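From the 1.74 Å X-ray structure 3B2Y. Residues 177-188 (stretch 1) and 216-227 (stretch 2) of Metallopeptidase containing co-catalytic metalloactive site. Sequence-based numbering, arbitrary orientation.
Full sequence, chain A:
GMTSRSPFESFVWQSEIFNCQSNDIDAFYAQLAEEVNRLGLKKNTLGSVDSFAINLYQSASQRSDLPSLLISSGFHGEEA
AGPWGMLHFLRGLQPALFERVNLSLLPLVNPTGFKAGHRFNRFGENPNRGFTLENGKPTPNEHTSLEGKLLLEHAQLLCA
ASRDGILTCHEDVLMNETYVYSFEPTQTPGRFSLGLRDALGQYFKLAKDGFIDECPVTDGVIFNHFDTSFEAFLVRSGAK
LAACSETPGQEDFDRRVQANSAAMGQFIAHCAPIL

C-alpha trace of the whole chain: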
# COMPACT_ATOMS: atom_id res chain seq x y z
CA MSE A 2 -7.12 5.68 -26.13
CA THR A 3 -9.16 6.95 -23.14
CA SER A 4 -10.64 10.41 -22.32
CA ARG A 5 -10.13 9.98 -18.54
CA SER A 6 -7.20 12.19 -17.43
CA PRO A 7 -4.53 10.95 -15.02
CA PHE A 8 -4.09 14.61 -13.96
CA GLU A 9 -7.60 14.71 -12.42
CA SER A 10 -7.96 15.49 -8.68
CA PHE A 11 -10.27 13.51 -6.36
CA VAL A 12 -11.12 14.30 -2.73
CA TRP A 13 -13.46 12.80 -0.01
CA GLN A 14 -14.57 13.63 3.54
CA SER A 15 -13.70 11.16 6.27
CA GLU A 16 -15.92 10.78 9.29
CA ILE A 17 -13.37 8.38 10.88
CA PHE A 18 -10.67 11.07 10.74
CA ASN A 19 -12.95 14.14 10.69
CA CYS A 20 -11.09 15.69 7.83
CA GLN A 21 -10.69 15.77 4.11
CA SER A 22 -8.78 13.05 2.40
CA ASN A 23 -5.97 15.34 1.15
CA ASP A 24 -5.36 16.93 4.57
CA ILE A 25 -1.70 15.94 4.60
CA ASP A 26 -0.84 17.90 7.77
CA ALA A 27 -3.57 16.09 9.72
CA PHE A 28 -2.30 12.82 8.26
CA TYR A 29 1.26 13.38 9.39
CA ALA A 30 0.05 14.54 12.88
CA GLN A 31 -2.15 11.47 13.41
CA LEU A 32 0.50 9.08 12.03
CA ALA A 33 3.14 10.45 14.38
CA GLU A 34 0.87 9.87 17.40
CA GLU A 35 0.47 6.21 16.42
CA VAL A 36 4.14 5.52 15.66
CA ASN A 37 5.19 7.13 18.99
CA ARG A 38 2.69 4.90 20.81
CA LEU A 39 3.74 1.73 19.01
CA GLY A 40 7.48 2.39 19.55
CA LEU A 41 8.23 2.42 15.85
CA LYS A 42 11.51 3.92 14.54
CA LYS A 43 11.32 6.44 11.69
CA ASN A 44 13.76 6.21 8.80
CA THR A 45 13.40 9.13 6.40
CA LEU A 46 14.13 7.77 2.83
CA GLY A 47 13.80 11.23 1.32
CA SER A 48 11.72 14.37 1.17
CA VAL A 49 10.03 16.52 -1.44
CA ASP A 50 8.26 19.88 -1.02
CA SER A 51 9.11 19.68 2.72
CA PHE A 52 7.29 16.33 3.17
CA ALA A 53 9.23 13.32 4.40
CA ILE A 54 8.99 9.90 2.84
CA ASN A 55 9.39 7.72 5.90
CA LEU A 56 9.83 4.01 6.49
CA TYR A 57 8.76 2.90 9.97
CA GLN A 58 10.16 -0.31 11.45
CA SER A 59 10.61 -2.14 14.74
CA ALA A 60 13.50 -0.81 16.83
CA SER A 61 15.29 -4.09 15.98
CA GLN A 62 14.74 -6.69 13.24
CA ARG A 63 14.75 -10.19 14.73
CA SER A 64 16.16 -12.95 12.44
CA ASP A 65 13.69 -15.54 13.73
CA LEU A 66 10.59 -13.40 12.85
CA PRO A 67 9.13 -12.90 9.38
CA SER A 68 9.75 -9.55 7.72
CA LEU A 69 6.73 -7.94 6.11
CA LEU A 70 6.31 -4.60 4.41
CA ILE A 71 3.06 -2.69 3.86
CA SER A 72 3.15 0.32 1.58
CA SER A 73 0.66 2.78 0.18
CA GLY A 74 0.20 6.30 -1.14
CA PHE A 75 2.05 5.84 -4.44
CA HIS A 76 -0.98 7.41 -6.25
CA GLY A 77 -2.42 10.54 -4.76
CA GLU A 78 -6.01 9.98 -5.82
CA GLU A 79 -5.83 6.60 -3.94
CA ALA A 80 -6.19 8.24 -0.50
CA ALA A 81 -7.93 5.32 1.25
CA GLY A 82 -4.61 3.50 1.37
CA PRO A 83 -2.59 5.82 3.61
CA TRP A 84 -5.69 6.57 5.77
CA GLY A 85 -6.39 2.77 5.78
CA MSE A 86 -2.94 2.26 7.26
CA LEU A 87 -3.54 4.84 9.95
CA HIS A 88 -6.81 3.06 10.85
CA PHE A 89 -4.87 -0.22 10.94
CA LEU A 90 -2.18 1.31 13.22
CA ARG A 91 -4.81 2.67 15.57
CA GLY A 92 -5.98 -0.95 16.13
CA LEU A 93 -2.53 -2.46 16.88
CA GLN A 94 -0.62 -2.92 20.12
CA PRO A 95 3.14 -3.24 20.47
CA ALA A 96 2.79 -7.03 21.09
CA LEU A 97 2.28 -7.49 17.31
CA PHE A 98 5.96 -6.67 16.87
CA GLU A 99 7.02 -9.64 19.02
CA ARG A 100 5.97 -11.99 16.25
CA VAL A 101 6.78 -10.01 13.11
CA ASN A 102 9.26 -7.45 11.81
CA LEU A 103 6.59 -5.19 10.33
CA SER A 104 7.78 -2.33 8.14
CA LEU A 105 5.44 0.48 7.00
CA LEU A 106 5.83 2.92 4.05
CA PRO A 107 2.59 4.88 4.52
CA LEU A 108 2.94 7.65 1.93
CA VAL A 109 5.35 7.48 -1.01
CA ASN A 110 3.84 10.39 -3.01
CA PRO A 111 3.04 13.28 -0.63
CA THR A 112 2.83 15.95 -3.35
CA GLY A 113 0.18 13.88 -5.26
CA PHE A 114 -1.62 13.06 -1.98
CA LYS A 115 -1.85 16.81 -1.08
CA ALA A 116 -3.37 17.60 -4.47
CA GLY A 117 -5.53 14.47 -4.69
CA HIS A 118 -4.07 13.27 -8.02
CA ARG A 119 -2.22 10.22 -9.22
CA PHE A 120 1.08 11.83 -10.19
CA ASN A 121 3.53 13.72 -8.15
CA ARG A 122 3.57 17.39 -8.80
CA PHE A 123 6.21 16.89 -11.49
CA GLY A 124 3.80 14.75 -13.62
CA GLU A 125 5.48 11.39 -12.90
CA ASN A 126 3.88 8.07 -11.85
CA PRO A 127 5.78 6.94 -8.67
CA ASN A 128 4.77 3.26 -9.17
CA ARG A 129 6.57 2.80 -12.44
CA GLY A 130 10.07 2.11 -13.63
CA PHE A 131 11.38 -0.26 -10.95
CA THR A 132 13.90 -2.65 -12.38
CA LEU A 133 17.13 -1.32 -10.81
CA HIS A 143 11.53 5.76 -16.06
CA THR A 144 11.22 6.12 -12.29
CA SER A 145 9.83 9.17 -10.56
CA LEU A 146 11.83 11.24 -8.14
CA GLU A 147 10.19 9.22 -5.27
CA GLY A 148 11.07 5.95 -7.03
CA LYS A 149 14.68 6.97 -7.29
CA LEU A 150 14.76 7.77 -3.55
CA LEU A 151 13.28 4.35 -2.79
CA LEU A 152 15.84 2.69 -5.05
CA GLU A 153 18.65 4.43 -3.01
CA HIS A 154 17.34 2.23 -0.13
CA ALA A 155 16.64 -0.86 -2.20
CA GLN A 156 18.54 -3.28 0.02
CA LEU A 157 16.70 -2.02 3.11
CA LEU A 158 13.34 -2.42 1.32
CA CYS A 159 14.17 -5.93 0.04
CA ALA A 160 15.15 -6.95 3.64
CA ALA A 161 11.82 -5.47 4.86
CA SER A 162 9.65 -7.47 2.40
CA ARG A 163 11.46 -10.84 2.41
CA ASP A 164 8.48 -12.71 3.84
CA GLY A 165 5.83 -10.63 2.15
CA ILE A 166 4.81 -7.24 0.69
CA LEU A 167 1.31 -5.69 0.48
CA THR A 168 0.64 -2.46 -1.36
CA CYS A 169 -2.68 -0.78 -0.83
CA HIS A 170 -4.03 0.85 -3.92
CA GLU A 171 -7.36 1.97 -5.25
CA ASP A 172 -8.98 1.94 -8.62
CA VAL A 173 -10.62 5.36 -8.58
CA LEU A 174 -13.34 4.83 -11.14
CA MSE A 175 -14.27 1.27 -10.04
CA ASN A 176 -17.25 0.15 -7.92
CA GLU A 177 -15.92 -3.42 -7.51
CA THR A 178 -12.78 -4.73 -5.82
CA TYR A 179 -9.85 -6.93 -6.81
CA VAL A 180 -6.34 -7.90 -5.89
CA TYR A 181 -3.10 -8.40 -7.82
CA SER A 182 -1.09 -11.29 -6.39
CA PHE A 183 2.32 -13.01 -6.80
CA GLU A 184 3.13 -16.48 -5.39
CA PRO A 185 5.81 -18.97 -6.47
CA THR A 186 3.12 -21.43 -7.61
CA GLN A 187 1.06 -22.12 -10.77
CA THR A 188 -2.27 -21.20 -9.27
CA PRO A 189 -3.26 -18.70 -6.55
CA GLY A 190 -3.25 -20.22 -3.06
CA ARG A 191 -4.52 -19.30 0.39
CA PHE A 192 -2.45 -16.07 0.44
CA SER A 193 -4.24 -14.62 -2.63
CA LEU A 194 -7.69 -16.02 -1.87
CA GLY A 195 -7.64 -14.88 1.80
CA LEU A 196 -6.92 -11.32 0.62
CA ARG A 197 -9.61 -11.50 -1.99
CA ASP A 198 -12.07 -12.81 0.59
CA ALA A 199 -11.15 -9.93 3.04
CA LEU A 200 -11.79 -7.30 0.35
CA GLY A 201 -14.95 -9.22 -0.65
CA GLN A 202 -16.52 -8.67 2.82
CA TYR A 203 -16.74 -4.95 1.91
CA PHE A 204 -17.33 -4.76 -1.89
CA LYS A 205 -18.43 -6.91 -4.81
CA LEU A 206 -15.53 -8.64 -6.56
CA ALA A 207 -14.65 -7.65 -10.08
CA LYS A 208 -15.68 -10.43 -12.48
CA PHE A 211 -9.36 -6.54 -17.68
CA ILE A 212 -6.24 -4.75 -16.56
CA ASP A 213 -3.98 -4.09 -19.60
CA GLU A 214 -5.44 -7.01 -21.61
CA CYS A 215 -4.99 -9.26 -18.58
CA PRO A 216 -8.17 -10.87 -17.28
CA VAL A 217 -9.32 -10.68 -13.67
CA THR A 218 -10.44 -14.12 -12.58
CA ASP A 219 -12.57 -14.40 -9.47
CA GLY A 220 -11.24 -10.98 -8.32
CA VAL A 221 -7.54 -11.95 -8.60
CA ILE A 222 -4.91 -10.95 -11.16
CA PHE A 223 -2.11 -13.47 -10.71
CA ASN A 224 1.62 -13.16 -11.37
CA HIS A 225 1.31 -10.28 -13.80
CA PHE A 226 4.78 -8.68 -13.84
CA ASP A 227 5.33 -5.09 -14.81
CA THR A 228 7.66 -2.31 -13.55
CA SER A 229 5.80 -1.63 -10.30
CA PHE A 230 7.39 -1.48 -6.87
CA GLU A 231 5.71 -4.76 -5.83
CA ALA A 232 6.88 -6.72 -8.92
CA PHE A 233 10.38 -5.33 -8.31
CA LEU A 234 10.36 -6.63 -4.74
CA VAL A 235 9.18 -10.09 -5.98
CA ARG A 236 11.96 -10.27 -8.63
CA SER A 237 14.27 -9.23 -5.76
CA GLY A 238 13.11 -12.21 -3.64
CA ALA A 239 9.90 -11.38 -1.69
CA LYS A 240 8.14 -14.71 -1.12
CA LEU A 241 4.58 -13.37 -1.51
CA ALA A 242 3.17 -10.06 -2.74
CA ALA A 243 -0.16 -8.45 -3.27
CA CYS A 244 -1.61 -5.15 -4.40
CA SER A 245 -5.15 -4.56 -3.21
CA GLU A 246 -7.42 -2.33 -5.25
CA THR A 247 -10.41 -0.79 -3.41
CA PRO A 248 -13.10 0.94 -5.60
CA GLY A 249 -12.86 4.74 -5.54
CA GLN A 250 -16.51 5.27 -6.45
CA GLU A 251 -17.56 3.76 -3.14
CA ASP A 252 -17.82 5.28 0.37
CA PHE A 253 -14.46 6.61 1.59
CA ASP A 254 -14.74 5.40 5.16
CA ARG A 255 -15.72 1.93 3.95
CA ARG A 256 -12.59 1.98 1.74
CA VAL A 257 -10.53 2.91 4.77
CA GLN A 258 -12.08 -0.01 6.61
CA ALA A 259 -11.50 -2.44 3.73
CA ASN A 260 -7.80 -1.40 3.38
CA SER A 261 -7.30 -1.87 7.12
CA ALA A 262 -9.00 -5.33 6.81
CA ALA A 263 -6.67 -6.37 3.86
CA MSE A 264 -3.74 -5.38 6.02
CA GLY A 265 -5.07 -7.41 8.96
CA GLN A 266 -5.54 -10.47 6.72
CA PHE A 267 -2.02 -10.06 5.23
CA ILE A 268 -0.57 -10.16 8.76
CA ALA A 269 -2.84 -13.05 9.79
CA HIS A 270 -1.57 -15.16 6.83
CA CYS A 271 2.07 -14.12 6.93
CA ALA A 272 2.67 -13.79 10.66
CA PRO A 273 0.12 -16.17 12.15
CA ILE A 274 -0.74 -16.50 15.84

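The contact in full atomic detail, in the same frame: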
# COMPACT_ATOMS: atom_id res chain seq x y z
N GLU A 177 -16.22 -2.06 -7.93
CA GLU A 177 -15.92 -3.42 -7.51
C GLU A 177 -14.46 -3.53 -7.12
O GLU A 177 -13.65 -2.69 -7.53
CB GLU A 177 -16.21 -4.38 -8.67
CG GLU A 177 -17.69 -4.60 -8.98
CD GLU A 177 -17.89 -5.14 -10.38
OE1 GLU A 177 -17.07 -4.80 -11.28
OE2 GLU A 177 -18.90 -5.86 -10.59
N THR A 178 -14.13 -4.54 -6.30
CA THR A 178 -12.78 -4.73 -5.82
C THR A 178 -12.00 -5.91 -6.45
O THR A 178 -12.56 -6.88 -7.01
CB THR A 178 -12.80 -4.87 -4.29
OG1 THR A 178 -11.49 -4.72 -3.75
CG2 THR A 178 -13.37 -6.28 -3.89
N TYR A 179 -10.67 -5.83 -6.32
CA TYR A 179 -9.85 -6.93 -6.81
C TYR A 179 -8.48 -6.80 -6.20
O TYR A 179 -8.22 -5.85 -5.48
CB TYR A 179 -9.81 -6.99 -8.36
CG TYR A 179 -9.26 -5.77 -9.02
CD1 TYR A 179 -10.05 -4.64 -9.22
CD2 TYR A 179 -7.94 -5.74 -9.47
CE1 TYR A 179 -9.54 -3.50 -9.84
CE2 TYR A 179 -7.44 -4.61 -10.13
CZ TYR A 179 -8.24 -3.49 -10.30
OH TYR A 179 -7.71 -2.37 -10.92
N VAL A 180 -7.66 -7.82 -6.44
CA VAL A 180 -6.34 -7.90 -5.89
C VAL A 180 -5.36 -8.44 -6.95
O VAL A 180 -5.65 -9.42 -7.65
CB VAL A 180 -6.30 -8.80 -4.65
CG1 VAL A 180 -6.67 -10.30 -4.99
CG2 VAL A 180 -4.91 -8.75 -4.09
N TYR A 181 -4.21 -7.80 -7.09
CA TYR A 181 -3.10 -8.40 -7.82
C TYR A 181 -2.33 -9.29 -6.87
O TYR A 181 -2.06 -8.89 -5.76
CB TYR A 181 -2.12 -7.33 -8.26
CG TYR A 181 -2.61 -6.36 -9.29
CD1 TYR A 181 -3.28 -5.20 -8.94
CD2 TYR A 181 -2.35 -6.58 -10.62
CE1 TYR A 181 -3.68 -4.31 -9.88
CE2 TYR A 181 -2.72 -5.69 -11.58
CZ TYR A 181 -3.39 -4.56 -11.23
OH TYR A 181 -3.79 -3.69 -12.24
N SER A 182 -1.88 -10.46 -7.29
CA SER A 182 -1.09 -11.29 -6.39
C SER A 182 0.08 -11.98 -7.11
O SER A 182 0.02 -12.22 -8.30
CB SER A 182 -1.99 -12.32 -5.68
OG SER A 182 -2.17 -13.44 -6.45
N PHE A 183 1.11 -12.31 -6.34
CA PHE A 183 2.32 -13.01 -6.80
C PHE A 183 2.64 -14.09 -5.75
O PHE A 183 2.80 -13.81 -4.57
CB PHE A 183 3.52 -12.05 -6.94
CG PHE A 183 3.23 -10.79 -7.77
CD1 PHE A 183 2.46 -9.74 -7.25
CD2 PHE A 183 3.71 -10.67 -9.04
CE1 PHE A 183 2.21 -8.61 -8.00
CE2 PHE A 183 3.44 -9.56 -9.77
CZ PHE A 183 2.70 -8.53 -9.25
N GLU A 184 2.66 -15.35 -6.19
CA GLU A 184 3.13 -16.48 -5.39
C GLU A 184 4.02 -17.33 -6.28
O GLU A 184 3.81 -17.37 -7.51
CB GLU A 184 1.97 -17.35 -4.87
CG GLU A 184 0.90 -16.54 -4.11
CD GLU A 184 -0.09 -17.41 -3.35
OE1 GLU A 184 0.30 -18.48 -2.84
OE2 GLU A 184 -1.28 -17.03 -3.27
N PRO A 185 4.97 -18.07 -5.68
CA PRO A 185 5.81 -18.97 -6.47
C PRO A 185 5.11 -20.32 -6.71
O PRO A 185 5.63 -21.36 -6.33
CB PRO A 185 7.05 -19.13 -5.59
CG PRO A 185 6.50 -19.11 -4.20
CD PRO A 185 5.33 -18.11 -4.26
N THR A 186 3.96 -20.27 -7.35
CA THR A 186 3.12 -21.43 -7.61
C THR A 186 2.41 -21.15 -8.93
O THR A 186 2.39 -20.00 -9.38
CB THR A 186 2.07 -21.67 -6.45
OG1 THR A 186 1.18 -20.55 -6.34
CG2 THR A 186 2.75 -21.90 -5.10
N GLN A 187 1.84 -22.20 -9.52
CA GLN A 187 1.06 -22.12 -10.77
C GLN A 187 -0.22 -21.33 -10.62
O GLN A 187 -0.56 -20.50 -11.48
CB GLN A 187 0.65 -23.53 -11.26
CG GLN A 187 1.79 -24.42 -11.65
CD GLN A 187 2.92 -23.62 -12.21
OE1 GLN A 187 2.79 -22.99 -13.27
NE2 GLN A 187 4.03 -23.59 -11.47
N THR A 188 -0.90 -21.63 -9.52
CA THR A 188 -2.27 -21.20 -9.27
C THR A 188 -2.27 -20.41 -7.96
O THR A 188 -1.40 -20.63 -7.12
CB THR A 188 -3.20 -22.46 -9.17
OG1 THR A 188 -3.56 -22.88 -10.50
CG2 THR A 188 -4.49 -22.21 -8.38
N PRO A 216 -6.85 -10.70 -17.89
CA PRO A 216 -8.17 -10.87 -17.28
C PRO A 216 -8.10 -10.97 -15.75
O PRO A 216 -7.09 -11.44 -15.18
CB PRO A 216 -8.67 -12.18 -17.90
CG PRO A 216 -7.39 -12.97 -18.03
CD PRO A 216 -6.36 -11.97 -18.47
N VAL A 217 -9.14 -10.48 -15.10
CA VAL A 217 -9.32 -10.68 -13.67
C VAL A 217 -10.20 -11.92 -13.53
O VAL A 217 -11.25 -12.04 -14.19
CB VAL A 217 -9.91 -9.44 -12.95
CG1 VAL A 217 -11.32 -9.15 -13.46
CG2 VAL A 217 -9.92 -9.64 -11.45
N THR A 218 -9.72 -12.87 -12.74
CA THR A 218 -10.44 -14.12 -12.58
C THR A 218 -10.78 -14.33 -11.11
O THR A 218 -9.92 -14.60 -10.30
CB THR A 218 -9.62 -15.30 -13.09
OG1 THR A 218 -9.50 -15.18 -14.52
CG2 THR A 218 -10.28 -16.65 -12.70
N ASP A 219 -12.07 -14.23 -10.82
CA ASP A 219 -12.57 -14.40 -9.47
C ASP A 219 -11.92 -13.31 -8.57
O ASP A 219 -11.58 -13.57 -7.43
CB ASP A 219 -12.30 -15.83 -8.92
CG ASP A 219 -13.06 -16.96 -9.70
OD1 ASP A 219 -14.03 -16.68 -10.46
OD2 ASP A 219 -12.70 -18.15 -9.53
N GLY A 220 -11.78 -12.09 -9.09
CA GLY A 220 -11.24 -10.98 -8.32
C GLY A 220 -9.72 -10.96 -8.07
O GLY A 220 -9.26 -10.18 -7.28
N VAL A 221 -8.98 -11.83 -8.74
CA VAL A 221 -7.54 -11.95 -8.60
C VAL A 221 -6.89 -11.77 -9.97
O VAL A 221 -7.43 -12.28 -10.97
CB VAL A 221 -7.16 -13.31 -8.00
CG1 VAL A 221 -5.64 -13.49 -7.97
CG2 VAL A 221 -7.72 -13.41 -6.57
N ILE A 222 -5.83 -10.96 -10.02
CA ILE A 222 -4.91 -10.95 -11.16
C ILE A 222 -3.59 -11.57 -10.68
O ILE A 222 -2.96 -11.03 -9.77
CB ILE A 222 -4.67 -9.50 -11.66
CG1 ILE A 222 -5.94 -8.94 -12.30
CG2 ILE A 222 -3.46 -9.41 -12.63
CD1 ILE A 222 -6.17 -7.42 -11.89
N PHE A 223 -3.18 -12.67 -11.29
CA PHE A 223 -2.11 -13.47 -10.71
C PHE A 223 -0.79 -13.45 -11.50
O PHE A 223 -0.74 -13.76 -12.68
CB PHE A 223 -2.62 -14.90 -10.58
CG PHE A 223 -1.70 -15.80 -9.82
CD1 PHE A 223 -1.43 -15.56 -8.50
CD2 PHE A 223 -1.15 -16.94 -10.43
CE1 PHE A 223 -0.61 -16.41 -7.78
CE2 PHE A 223 -0.33 -17.78 -9.70
CZ PHE A 223 -0.05 -17.49 -8.37
N ASN A 224 0.29 -13.08 -10.81
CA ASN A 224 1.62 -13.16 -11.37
C ASN A 224 1.77 -12.38 -12.66
O ASN A 224 2.45 -12.81 -13.58
CB ASN A 224 2.07 -14.61 -11.56
CG ASN A 224 2.64 -15.24 -10.27
OD1 ASN A 224 2.91 -14.54 -9.30
ND2 ASN A 224 2.86 -16.53 -10.30
N HIS A 225 1.16 -11.20 -12.69
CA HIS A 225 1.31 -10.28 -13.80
C HIS A 225 2.48 -9.31 -13.48
O HIS A 225 2.32 -8.41 -12.70
CB HIS A 225 0.01 -9.49 -13.98
CG HIS A 225 0.10 -8.37 -14.97
ND1 HIS A 225 -0.12 -8.55 -16.33
CD2 HIS A 225 0.38 -7.04 -14.81
CE1 HIS A 225 0.02 -7.39 -16.96
NE2 HIS A 225 0.34 -6.46 -16.06
N PHE A 226 3.63 -9.53 -14.07
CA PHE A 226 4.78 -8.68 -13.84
C PHE A 226 4.84 -7.45 -14.72
O PHE A 226 4.57 -7.49 -15.87
CB PHE A 226 6.07 -9.46 -13.90
CG PHE A 226 6.24 -10.43 -12.79
CD1 PHE A 226 5.60 -11.64 -12.81
CD2 PHE A 226 7.05 -10.15 -11.72
CE1 PHE A 226 5.74 -12.52 -11.79
CE2 PHE A 226 7.18 -11.05 -10.72
CZ PHE A 226 6.53 -12.23 -10.76
N ASP A 227 5.18 -6.34 -14.12
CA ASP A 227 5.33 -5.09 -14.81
C ASP A 227 6.48 -4.36 -14.12
O ASP A 227 7.34 -5.02 -13.52
CB ASP A 227 4.02 -4.33 -14.73
CG ASP A 227 3.60 -4.06 -13.31
OD1 ASP A 227 4.32 -4.49 -12.35
OD2 ASP A 227 2.56 -3.38 -13.16
O HOH W 1 -0.10 -10.02 -10.28

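Ile222 lies at the apolar centre of the contact, where its CD1 touches two tyrosines of the neighbouring strand. This CD1 sits over one face of the Tyr181 ring, 4.1 Å from the ring centroid and 19° off the normal, a CH-pi arrangement, and the same CD1 lies 3.4 Å from Tyr179 CD2. Val180 and Val221 pair on the other face of the sheet, with CG1 of Val180 3.6 Å from CG2 of Val221.

These side chains are held in register by a parallel ladder. Val180 N donates to Gly220 O (3.0 Å), Ile222 N to Val180 O (2.8 Å), Ser182 N to Ile222 O (2.8 Å) and Asn224 N to Ser182 O (2.7 Å). Gly220, in a type I' turn, has a positive phi, which favours glycine.

Farther along, Phe183 directs its ring edge at the face of Phe226, with centroids 5.0 Å apart and planes at 72°. The Phe223 ring reaches the loop after Phe183, where Gln187 O lies 3.3 Å from its CE2, near the ring plane.

At the polar end, the Asn224 side chain extends the ladder: ND2 donates to Glu184 O (3.1 Å), while OD1 accepts a weak bond from Glu184 N (3.2 Å). A water adds a further link, donating to Ser182 O and accepting from His225 N, its oxygen 3.0 Å from each atom.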